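PDB 3UW2: Phosphoglucomutase/phosphomannomutase family protein from Burkholderia thailandensis, which probably catalyses intramolecular phosphate transfer on phosphohexoses, as a metal-binding member of the phosphohexose mutase family. Local coordinates for residues A[212-217]-A[261-266]. Residues are numbered along the deposited sequence; the frame is centred on the assembly and turned at random.
Sequences RLFKAL and FAFDGD. With ZN (zinc ion), chain K.
Phe214 of helix 206-216 meets Phe261 and Phe263 of strand 259-263, and all three rings are buried. Phe261 turns its edge to one face of Phe214 in an offset edge-to-face pair. The centroids are 5.5 Å apart and the planes stand at 71°. The closest atoms of this pair are Phe214 CE2 and Phe261 CD2, at 3.7 Å. Phe263 meets Phe214 differently. The two side chains come from opposite directions and touch edge to edge, with Phe214 CE2 3.6 Å from Phe263 CZ. The far end of the Phe214 ring thus serves both partners. Phe214 already points at the strand from its CB, and with CG anti to the carbonyl carbon (chi1 -56°) the ring carries on to it. Phe261 and Phe263 alternate with Ala262, so both face the helix.

Just past Phe263 begins the Asp-Gly-Asp-Gly-Asp metal-binding loop of phosphohexose mutases. Zinc fills the site in this crystal; the family's usual cofactor is magnesium. Asp264 OD2 and Asp266 OD1 each bind the ion at 2.2 Å. Asp268 completes the protein ligands, Arg269 hydrogen-bonds Asp264 OD2, and Asp266 OD2 takes a salt bridge from Lys140 and a hydrogen bond with Thr101.

Helix 206-216 packs here on the mixed sheet of domain II, where strand 259-263 lies between strands 197-200 and 270-273. Leu197 and Val199 of strand 197-200 also touch Phe214, and Leu372 of helix 364-375 packs against both Phe214 and Phe261.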
# COMPACT_ATOMS: atom_id res chain seq x y z
N ARG A 212 -5.57 -19.31 -4.62
CA ARG A 212 -6.47 -20.04 -3.72
C ARG A 212 -7.76 -19.24 -3.46
O ARG A 212 -8.86 -19.81 -3.58
CB ARG A 212 -5.80 -20.29 -2.38
CG ARG A 212 -6.68 -21.05 -1.39
CD ARG A 212 -5.93 -21.39 -0.10
NE ARG A 212 -6.96 -21.96 0.78
CZ ARG A 212 -6.82 -22.31 2.05
NH1 ARG A 212 -5.67 -22.20 2.65
NH2 ARG A 212 -7.87 -22.83 2.68
N LEU A 213 -7.62 -17.97 -3.11
CA LEU A 213 -8.78 -17.09 -2.80
C LEU A 213 -9.72 -16.94 -3.98
O LEU A 213 -10.93 -17.18 -3.83
CB LEU A 213 -8.33 -15.70 -2.29
CG LEU A 213 -9.40 -14.64 -2.10
CD1 LEU A 213 -10.34 -15.14 -0.98
CD2 LEU A 213 -8.80 -13.25 -1.75
N PHE A 214 -9.19 -16.55 -5.15
CA PHE A 214 -10.06 -16.29 -6.28
C PHE A 214 -10.68 -17.59 -6.83
O PHE A 214 -11.83 -17.59 -7.31
CB PHE A 214 -9.36 -15.44 -7.36
CG PHE A 214 -8.82 -14.12 -6.83
CD1 PHE A 214 -9.56 -13.33 -5.92
CD2 PHE A 214 -7.58 -13.65 -7.26
CE1 PHE A 214 -9.08 -12.10 -5.42
CE2 PHE A 214 -7.05 -12.46 -6.76
CZ PHE A 214 -7.80 -11.65 -5.86
N LYS A 215 -9.97 -18.73 -6.70
CA LYS A 215 -10.63 -20.02 -7.01
C LYS A 215 -11.77 -20.32 -6.05
O LYS A 215 -12.82 -20.84 -6.48
CB LYS A 215 -9.65 -21.22 -7.10
CG LYS A 215 -8.83 -21.17 -8.36
CD LYS A 215 -7.79 -22.29 -8.47
CE LYS A 215 -7.58 -22.52 -9.97
NZ LYS A 215 -6.56 -23.53 -10.39
N ALA A 216 -11.54 -20.05 -4.77
CA ALA A 216 -12.55 -20.20 -3.73
C ALA A 216 -13.78 -19.30 -4.01
O ALA A 216 -14.90 -19.64 -3.63
CB ALA A 216 -11.98 -19.85 -2.37
N LEU A 217 -13.58 -18.14 -4.62
CA LEU A 217 -14.72 -17.29 -5.01
C LEU A 217 -15.42 -17.82 -6.29
O LEU A 217 -16.48 -17.31 -6.68
CB LEU A 217 -14.27 -15.85 -5.21
CG LEU A 217 -13.84 -15.19 -3.89
CD1 LEU A 217 -13.31 -13.81 -4.18
CD2 LEU A 217 -15.01 -15.14 -2.91
N PHE A 261 -5.38 -9.06 -12.99
CA PHE A 261 -4.94 -8.52 -11.67
C PHE A 261 -3.43 -8.77 -11.54
O PHE A 261 -2.96 -9.86 -11.79
CB PHE A 261 -5.56 -9.28 -10.50
CG PHE A 261 -7.02 -8.97 -10.22
CD1 PHE A 261 -7.71 -7.96 -10.89
CD2 PHE A 261 -7.68 -9.69 -9.20
CE1 PHE A 261 -9.05 -7.69 -10.59
CE2 PHE A 261 -9.03 -9.46 -8.91
CZ PHE A 261 -9.71 -8.43 -9.59
N ALA A 262 -2.67 -7.76 -11.11
CA ALA A 262 -1.22 -7.94 -10.86
C ALA A 262 -0.89 -7.46 -9.43
O ALA A 262 -1.38 -6.40 -9.04
CB ALA A 262 -0.42 -7.17 -11.88
N PHE A 263 -0.13 -8.26 -8.65
CA PHE A 263 0.10 -7.95 -7.26
C PHE A 263 1.51 -7.49 -7.13
O PHE A 263 2.38 -7.91 -7.90
CB PHE A 263 -0.14 -9.19 -6.39
CG PHE A 263 -1.58 -9.57 -6.30
CD1 PHE A 263 -2.45 -8.85 -5.49
CD2 PHE A 263 -2.08 -10.64 -7.02
CE1 PHE A 263 -3.78 -9.22 -5.39
CE2 PHE A 263 -3.41 -11.00 -6.96
CZ PHE A 263 -4.27 -10.29 -6.12
N ASP A 264 1.77 -6.63 -6.16
CA ASP A 264 3.13 -6.31 -5.84
C ASP A 264 3.70 -7.45 -4.95
O ASP A 264 2.99 -8.40 -4.64
CB ASP A 264 3.24 -4.94 -5.18
CG ASP A 264 2.82 -4.94 -3.74
OD1 ASP A 264 2.09 -5.82 -3.23
OD2 ASP A 264 3.18 -3.93 -3.14
N GLY A 265 4.99 -7.37 -4.60
CA GLY A 265 5.65 -8.58 -4.05
C GLY A 265 5.13 -9.07 -2.72
O GLY A 265 5.32 -10.24 -2.41
N ASP A 266 4.48 -8.21 -1.90
CA ASP A 266 3.92 -8.75 -0.67
C ASP A 266 2.38 -8.73 -0.60
O ASP A 266 1.78 -9.07 0.44
CB ASP A 266 4.55 -8.07 0.59
CG ASP A 266 4.21 -6.59 0.67
OD1 ASP A 266 3.90 -6.06 -0.40
OD2 ASP A 266 4.23 -5.91 1.73
ZN ZN K . 3.61 -3.97 -0.99